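Local coordinates for mRNA export protein (Chaetomium thermophilum, PDB 4WPM) that probably takes part in exporting mRNA from the nucleus to the cytoplasm, and is seen here as its RNA recognition motif domain, at residues 22-27 against 92-97; 30-35 against 86-91. All blocks are in the same frame, centred on the assembly; numbering follows the deposited sequence.

How the interactions relate
Interaction 1 joins two neighbouring antiparallel strands near the middle of the domain. Interaction 2 joins the loop after strand 20-25 to a type I' hairpin, farther from the centre. Their centres lie about 14 Å apart. Both draw on strand 90-97, and along the chain interaction 2 is nested inside interaction 1. Interaction 1 is partly buried: four backbone hydrogen bonds tie it, one face lies towards the helices, and on the other Leu25 sits among polar and charged side chains, partly exposed. Interaction 2 has a single backbone hydrogen bond and small side chains packed on a tyrosine and a tight turn. Most of its touching residues are buried, but Lys31 is exposed. The contacts also touch: Leu92 CD1 packs on Tyr87 CB at 3.9 Å.

Interaction 1. Residues 22-27 against 92-97; sequences IKILGL and LTIEET. With SO4 (sulfate ion), chain C.
Ile22 and Ile94 both have CG1 beside the backbone N (chi1 -59° and -47°), which puts CG2 anti to that N. The two CG2 methyls then meet at 3.5 Å, and the side chains cross obliquely. Beside them, Ile24 CG2 lies 4.2 Å from Leu92 CD2. Ile22, Ile24 and Ile94 form the apolar part of this face, with the exposed Glu96 at its end.

Thr97 has OG1 anti to its backbone N (chi1 -174°). Its CG2 therefore sits between N and the carbonyl carbon, and it lies 3.5 Å from Lys23 CG. Thr97 OG1 donates to O4 of a sulfate ion at 2.7 Å. The sulfate probably comes from the crystallisation liquor. The same OG1 is bonded to Glu99 N, and Asn98 N also grips the sulfate. Lys23 carries its amine on to a cation-pi contact with Tyr66. Its NZ is 6.2 Å from Glu95 OE1, so the charges do not touch.

The backbones are joined by two hydrogen-bonded pairs. Lys23 N gives a nearly straight bond to Glu95 O at 2.8 Å, and Glu95 N returns one to Lys23 O. Leu25 and Thr93 also exchange two bonds, with the donors tilted from the carbonyl planes. Leu92 CA lies 3.3 Å from Leu25 O. A water bonds Thr93 OG1 at 2.9 Å and reaches Leu25 O only weakly.

Leu25, Thr93 and Glu95 lie with Lys23 on the other face, where Leu80 and Gln77 of the second subunit pack. RNA recognition motifs commonly bind RNA on this sheet face, but no RNA is seen here. The chemistry thus implies a two-sided strand pair: backbone bonds fix the register, isoleucines bury one side, and the mixed side packs against the second subunit.

Interaction 2. Residues 30-35 against 86-91; sequences SKAASN and TYAGAT. With SO4 (sulfate ion), chain D.
Ala88 meets Ser30 and Lys31 with backbone angles of left-handed helical type (phi 54°, psi 35°), unusual for a residue other than glycine. It is the second residue of a type I' turn that runs from Tyr87 to Ala90, with Gly89 next. The turn is closed by bonds between Tyr87 and Ala90 in both directions.

Ala88 O takes the one hydrogen bond between the segments. Lys31 N donates to it at 3.0 Å, in the plane of the carbonyl and fairly straight (162°). The aliphatic part of Lys31 runs alongside the same oxygen, with CD 3.4 Å from Ala88 O. Ala88 O is thus flanked by one N-H and by methylenes.

Ser30 fits against the turn through CB, which is 3.5 Å from Tyr87 O and 3.6 Å from Ala90 CB. Its OG turns back into its own loop. There it bonds Leu27 O and receives a weak bond from Ala32 N. Further along, Ser34 OG donates to Lys31 O at the 3-10 segment 32-34.

Ala32 CB approaches the Tyr87 ring obliquely, 4.0 Å from CE2 and 3.8 Å from OH. Ala88 CB lies over one face of that ring, offset towards the rim. Tyr87 OH is bonded to Ser42 OG of helix 40-51, and its ring also meets Phe46. The tyrosine thereby links the turn to the helix.

Beyond the turn, Thr91 N donates to a sulfate ion, with O1 at 2.8 Å, and Thr91 OG1 donates to its O2. The sulfate probably comes from the crystallisation liquor. The loop after the first strand thus packs on a hairpin of strand 86-87 and the start of strand 90-97, like the extra hairpin often found between the second helix and last strand of RNA recognition motifs.

Interaction 1. Residues 22-27 against 92-97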
ATOM      1  N   ILE A  22      10.958   2.011   7.313  1.00 20.94           N
ATOM      2  CA  ILE A  22       9.737   2.803   7.424  1.00 16.57           C
ATOM      3  C   ILE A  22       8.895   2.672   6.160  1.00 16.69           C
ATOM      4  O   ILE A  22       9.413   2.768   5.047  1.00 17.90           O
ATOM      5  CB  ILE A  22      10.051   4.295   7.674  1.00 14.36           C
ATOM      6  CG1 ILE A  22      10.871   4.471   8.955  1.00 16.89           C
ATOM      7  CG2 ILE A  22       8.766   5.121   7.733  1.00 12.02           C
ATOM      8  CD1 ILE A  22      10.150   4.056  10.227  1.00 21.50           C
ATOM      9  N   LYS A  23       7.596   2.454   6.346  1.00 16.72           N
ATOM     10  CA  LYS A  23       6.644   2.413   5.240  1.00 18.95           C
ATOM     11  C   LYS A  23       5.753   3.650   5.268  1.00 15.01           C
ATOM     12  O   LYS A  23       5.187   3.994   6.307  1.00 11.65           O
ATOM     13  CB  LYS A  23       5.792   1.145   5.316  1.00 25.54           C
ATOM     14  CG  LYS A  23       6.579  -0.139   5.092  1.00 31.64           C
ATOM     15  CD  LYS A  23       5.692  -1.384   5.115  1.00 34.19           C
ATOM     16  CE  LYS A  23       4.613  -1.370   4.042  1.00 35.12           C
ATOM     17  NZ  LYS A  23       3.797  -2.615   4.076  1.00 35.55           N
ATOM     18  N   ILE A  24       5.633   4.309   4.119  1.00 17.50           N
ATOM     19  CA  ILE A  24       4.818   5.514   3.990  1.00 13.99           C
ATOM     20  C   ILE A  24       3.714   5.317   2.958  1.00 14.22           C
ATOM     21  O   ILE A  24       3.974   4.891   1.833  1.00 14.61           O
ATOM     22  CB  ILE A  24       5.672   6.732   3.588  1.00 15.33           C
ATOM     23  CG1 ILE A  24       6.805   6.950   4.595  1.00 17.07           C
ATOM     24  CG2 ILE A  24       4.806   7.985   3.478  1.00 13.72           C
ATOM     25  CD1 ILE A  24       7.838   7.963   4.149  1.00 19.42           C
ATOM     26  N   LEU A  25       2.487   5.640   3.354  1.00 15.14           N
ATOM     27  CA  LEU A  25       1.319   5.504   2.492  1.00 14.49           C
ATOM     28  C   LEU A  25       0.651   6.858   2.278  1.00 16.98           C
ATOM     29  O   LEU A  25       0.585   7.670   3.200  1.00 17.40           O
ATOM     30  CB  LEU A  25       0.324   4.517   3.104  1.00 13.21           C
ATOM     31  CG  LEU A  25      -0.847   4.050   2.238  1.00 12.29           C
ATOM     32  CD1 LEU A  25      -0.372   3.356   0.969  1.00 13.21           C
ATOM     33  CD2 LEU A  25      -1.747   3.134   3.052  1.00 12.18           C
ATOM     34  N   GLY A  26       0.159   7.094   1.064  1.00 19.06           N
ATOM     35  CA  GLY A  26      -0.600   8.298   0.760  1.00 23.47           C
ATOM     36  C   GLY A  26       0.030   9.205  -0.282  1.00 29.62           C
ATOM     37  O   GLY A  26      -0.555  10.222  -0.653  1.00 44.76           O
ATOM     38  N   LEU A  27       1.219   8.848  -0.757  1.00 22.17           N
ATOM     39  CA  LEU A  27       1.903   9.656  -1.763  1.00 18.15           C
ATOM     40  C   LEU A  27       1.161   9.599  -3.094  1.00 18.40           C
ATOM     41  O   LEU A  27       1.132  10.577  -3.840  1.00 13.11           O
ATOM     42  CB  LEU A  27       3.349   9.189  -1.950  1.00 14.93           C
ATOM     43  CG  LEU A  27       4.190  10.012  -2.930  1.00 15.04           C
ATOM     44  CD1 LEU A  27       4.357  11.446  -2.444  1.00 13.01           C
ATOM     45  CD2 LEU A  27       5.547   9.366  -3.157  1.00 16.20           C
ATOM     46  N   LEU A  92      -0.798  11.265   5.166  1.00  8.87           N
ATOM     47  CA  LEU A  92       0.284  10.291   5.220  1.00 10.76           C
ATOM     48  C   LEU A  92       0.106   9.312   6.378  1.00 15.24           C
ATOM     49  O   LEU A  92      -0.185   9.717   7.504  1.00 18.31           O
ATOM     50  CB  LEU A  92       1.637  10.997   5.349  1.00 11.88           C
ATOM     51  CG  LEU A  92       2.138  11.818   4.154  1.00 13.04           C
ATOM     52  CD1 LEU A  92       3.567  12.275   4.404  1.00 12.52           C
ATOM     53  CD2 LEU A  92       2.047  11.044   2.843  1.00 11.69           C
ATOM     54  N   THR A  93       0.279   8.026   6.087  1.00 15.03           N
ATOM     55  CA  THR A  93       0.323   6.996   7.119  1.00 15.11           C
ATOM     56  C   THR A  93       1.749   6.472   7.187  1.00 13.26           C
ATOM     57  O   THR A  93       2.215   5.803   6.262  1.00 13.50           O
ATOM     58  CB  THR A  93      -0.650   5.838   6.823  1.00 18.75           C
ATOM     59  OG1 THR A  93      -1.964   6.358   6.586  1.00 21.10           O
ATOM     60  CG2 THR A  93      -0.695   4.859   7.989  1.00 20.36           C
ATOM     61  N   ILE A  94       2.437   6.776   8.283  1.00 12.57           N
ATOM     62  CA  ILE A  94       3.833   6.393   8.439  1.00 17.22           C
ATOM     63  C   ILE A  94       3.943   5.314   9.515  1.00 17.69           C
ATOM     64  O   ILE A  94       3.471   5.501  10.637  1.00 17.72           O
ATOM     65  CB  ILE A  94       4.698   7.614   8.818  1.00 15.69           C
ATOM     66  CG1 ILE A  94       4.358   8.802   7.904  1.00 13.45           C
ATOM     67  CG2 ILE A  94       6.181   7.242   8.811  1.00 16.67           C
ATOM     68  CD1 ILE A  94       5.168  10.053   8.168  1.00 14.12           C
ATOM     69  N   GLU A  95       4.566   4.189   9.168  1.00 19.22           N
ATOM     70  CA  GLU A  95       4.670   3.049  10.079  1.00 22.18           C
ATOM     71  C   GLU A  95       6.032   2.362  10.022  1.00 20.86           C
ATOM     72  O   GLU A  95       6.674   2.312   8.972  1.00 14.25           O
ATOM     73  CB  GLU A  95       3.571   2.028   9.783  1.00 30.12           C
ATOM     74  CG  GLU A  95       2.164   2.603   9.826  1.00 42.07           C
ATOM     75  CD  GLU A  95       1.099   1.560   9.547  1.00 52.77           C
ATOM     76  OE1 GLU A  95       1.384   0.600   8.801  1.00 56.94           O
ATOM     77  OE2 GLU A  95      -0.024   1.700  10.076  1.00 56.49           O
ATOM     78  N   GLU A  96       6.461   1.836  11.165  1.00 27.67           N
ATOM     79  CA  GLU A  96       7.648   0.991  11.234  1.00 32.98           C
ATOM     80  C   GLU A  96       7.253  -0.454  10.946  1.00 30.15           C
ATOM     81  O   GLU A  96       6.159  -0.889  11.307  1.00 29.25           O
ATOM     82  CB  GLU A  96       8.313   1.096  12.608  1.00 43.27           C
ATOM     83  CG  GLU A  96       9.681   0.443  12.679  1.00 56.00           C
ATOM     84  CD  GLU A  96      10.264   0.459  14.079  1.00 68.28           C
ATOM     85  OE1 GLU A  96      10.017   1.435  14.817  1.00 74.43           O
ATOM     86  OE2 GLU A  96      10.972  -0.505  14.440  1.00 71.59           O
ATOM     87  N   THR A  97       8.144  -1.193  10.290  1.00 29.55           N
ATOM     88  CA  THR A  97       7.866  -2.574   9.908  1.00 29.65           C
ATOM     89  C   THR A  97       9.124  -3.434   9.924  1.00 26.17           C
ATOM     90  O   THR A  97      10.229  -2.935   9.711  1.00 26.88           O
ATOM     91  CB  THR A  97       7.239  -2.650   8.502  1.00 32.52           C
ATOM     92  OG1 THR A  97       6.856  -4.000   8.215  1.00 30.15           O
ATOM     93  CG2 THR A  97       8.225  -2.164   7.442  1.00 30.77           C
TER
HETATM   94  S   SO4 C 301       4.748  -5.138  10.632  1.00 35.16           S
HETATM   95  O1  SO4 C 301       3.921  -6.313  10.893  1.00 33.13           O
HETATM   96  O2  SO4 C 301       4.504  -4.135  11.665  1.00 33.12           O
HETATM   97  O3  SO4 C 301       6.156  -5.523  10.648  1.00 34.86           O
HETATM   98  O4  SO4 C 301       4.411  -4.581   9.325  1.00 36.03           O
HETATM   99  O   HOH W   1      -2.679   7.614   4.033  1.00 12.89           O

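Interaction 2. Residues 30-35 against 86-91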
ATOM      1  N   SER A  30      -1.528  12.059  -3.415  1.00 14.94           N
ATOM      2  CA  SER A  30      -1.071  13.439  -3.317  1.00 16.94           C
ATOM      3  C   SER A  30      -0.859  14.071  -4.689  1.00 23.70           C
ATOM      4  O   SER A  30      -0.870  13.385  -5.712  1.00 22.86           O
ATOM      5  CB  SER A  30       0.226  13.501  -2.511  1.00 15.27           C
ATOM      6  OG  SER A  30       1.358  13.382  -3.355  1.00 16.55           O
ATOM      7  N   LYS A  31      -0.666  15.386  -4.698  1.00 21.13           N
ATOM      8  CA  LYS A  31      -0.415  16.122  -5.931  1.00 20.10           C
ATOM      9  C   LYS A  31       0.979  15.835  -6.481  1.00 16.36           C
ATOM     10  O   LYS A  31       1.226  15.980  -7.678  1.00 15.22           O
ATOM     11  CB  LYS A  31      -0.584  17.623  -5.697  1.00 24.57           C
ATOM     12  CG  LYS A  31      -2.027  18.092  -5.762  1.00 25.48           C
ATOM     13  CD  LYS A  31      -2.336  19.094  -4.664  1.00 25.07           C
ATOM     14  CE  LYS A  31      -3.706  19.721  -4.851  1.00 19.74           C
ATOM     15  NZ  LYS A  31      -3.678  21.193  -4.630  1.00 17.25           N
ATOM     16  N   ALA A  32       1.887  15.431  -5.600  1.00 12.91           N
ATOM     17  CA  ALA A  32       3.263  15.149  -5.993  1.00 13.07           C
ATOM     18  C   ALA A  32       3.362  13.865  -6.813  1.00 13.51           C
ATOM     19  O   ALA A  32       4.396  13.590  -7.419  1.00 12.97           O
ATOM     20  CB  ALA A  32       4.151  15.057  -4.763  1.00 12.42           C
ATOM     21  N   ALA A  33       2.289  13.080  -6.826  1.00 16.32           N
ATOM     22  CA  ALA A  33       2.286  11.793  -7.515  1.00 18.92           C
ATOM     23  C   ALA A  33       2.534  11.956  -9.012  1.00 23.55           C
ATOM     24  O   ALA A  33       3.115  11.080  -9.653  1.00 20.51           O
ATOM     25  CB  ALA A  33       0.969  11.076  -7.278  1.00 19.26           C
ATOM     26  N   SER A  34       2.092  13.082  -9.562  1.00 21.22           N
ATOM     27  CA  SER A  34       2.211  13.338 -10.994  1.00 21.02           C
ATOM     28  C   SER A  34       3.631  13.736 -11.391  1.00 21.88           C
ATOM     29  O   SER A  34       3.911  13.946 -12.571  1.00 21.71           O
ATOM     30  CB  SER A  34       1.231  14.434 -11.418  1.00 23.05           C
ATOM     31  OG  SER A  34       1.465  15.633 -10.702  1.00 26.96           O
ATOM     32  N   ASN A  35       4.523  13.840 -10.411  1.00 25.29           N
ATOM     33  CA  ASN A  35       5.903  14.224 -10.684  1.00 26.48           C
ATOM     34  C   ASN A  35       6.640  13.173 -11.509  1.00 24.11           C
ATOM     35  O   ASN A  35       6.212  12.020 -11.575  1.00 23.18           O
ATOM     36  CB  ASN A  35       6.656  14.464  -9.375  1.00 28.39           C
ATOM     37  CG  ASN A  35       6.208  15.727  -8.665  1.00 29.03           C
ATOM     38  OD1 ASN A  35       5.205  16.340  -9.032  1.00 32.06           O
ATOM     39  ND2 ASN A  35       6.951  16.121  -7.636  1.00 26.76           N
ATOM     40  N   THR A  86      -0.730  15.886   6.637  1.00 18.74           N
ATOM     41  CA  THR A  86      -1.110  16.032   5.238  1.00 17.94           C
ATOM     42  C   THR A  86       0.051  16.587   4.419  1.00 16.98           C
ATOM     43  O   THR A  86       0.641  17.609   4.776  1.00 14.08           O
ATOM     44  CB  THR A  86      -2.331  16.960   5.082  1.00 21.46           C
ATOM     45  OG1 THR A  86      -3.419  16.464   5.871  1.00 25.04           O
ATOM     46  CG2 THR A  86      -2.763  17.046   3.623  1.00 21.02           C
ATOM     47  N   TYR A  87       0.376  15.904   3.326  1.00 13.85           N
ATOM     48  CA  TYR A  87       1.400  16.366   2.395  1.00 13.50           C
ATOM     49  C   TYR A  87       0.855  16.423   0.976  1.00 10.80           C
ATOM     50  O   TYR A  87       0.366  15.424   0.447  1.00  9.38           O
ATOM     51  CB  TYR A  87       2.630  15.459   2.436  1.00 16.36           C
ATOM     52  CG  TYR A  87       3.589  15.718   1.296  1.00 12.46           C
ATOM     53  CD1 TYR A  87       4.391  16.851   1.282  1.00 11.31           C
ATOM     54  CD2 TYR A  87       3.684  14.835   0.227  1.00 10.23           C
ATOM     55  CE1 TYR A  87       5.264  17.095   0.239  1.00 10.95           C
ATOM     56  CE2 TYR A  87       4.554  15.070  -0.820  1.00  7.95           C
ATOM     57  CZ  TYR A  87       5.342  16.202  -0.809  1.00 11.81           C
ATOM     58  OH  TYR A  87       6.210  16.442  -1.849  1.00 16.43           O
ATOM     59  N   ALA A  88       0.956  17.601   0.366  1.00 10.65           N
ATOM     60  CA  ALA A  88       0.503  17.816  -1.002  1.00 10.13           C
ATOM     61  C   ALA A  88      -0.955  17.390  -1.176  1.00  9.63           C
ATOM     62  O   ALA A  88      -1.343  16.878  -2.227  1.00 11.48           O
ATOM     63  CB  ALA A  88       1.403  17.070  -1.979  1.00  9.39           C
ATOM     64  N   GLY A  89      -1.753  17.603  -0.134  1.00  8.10           N
ATOM     65  CA  GLY A  89      -3.179  17.338  -0.191  1.00 11.53           C
ATOM     66  C   GLY A  89      -3.571  15.895   0.068  1.00 16.36           C
ATOM     67  O   GLY A  89      -4.682  15.485  -0.267  1.00 23.57           O
ATOM     68  N   ALA A  90      -2.662  15.122   0.659  1.00 15.52           N
ATOM     69  CA  ALA A  90      -2.933  13.720   0.974  1.00 14.92           C
ATOM     70  C   ALA A  90      -2.454  13.370   2.379  1.00 14.61           C
ATOM     71  O   ALA A  90      -1.363  13.768   2.791  1.00 13.07           O
ATOM     72  CB  ALA A  90      -2.273  12.811  -0.050  1.00 12.84           C
ATOM     73  N   THR A  91      -3.271  12.615   3.106  1.00 15.29           N
ATOM     74  CA  THR A  91      -2.922  12.187   4.455  1.00 15.83           C
ATOM     75  C   THR A  91      -1.877  11.079   4.410  1.00 11.57           C
ATOM     76  O   THR A  91      -2.047  10.080   3.709  1.00 11.01           O
ATOM     77  CB  THR A  91      -4.160  11.687   5.228  1.00 17.99           C
ATOM     78  OG1 THR A  91      -5.144  12.725   5.293  1.00 21.04           O
ATOM     79  CG2 THR A  91      -3.784  11.259   6.642  1.00 16.84           C
TER
HETATM   80  S   SO4 D 302      -6.775  11.442   1.742  1.00 71.89           S
HETATM   81  O1  SO4 D 302      -5.324  11.305   1.633  1.00 71.30           O
HETATM   82  O2  SO4 D 302      -7.142  11.636   3.142  1.00 72.02           O
HETATM   83  O3  SO4 D 302      -7.417  10.233   1.235  1.00 73.75           O
HETATM   84  O4  SO4 D 302      -7.215  12.592   0.959  1.00 70.50           O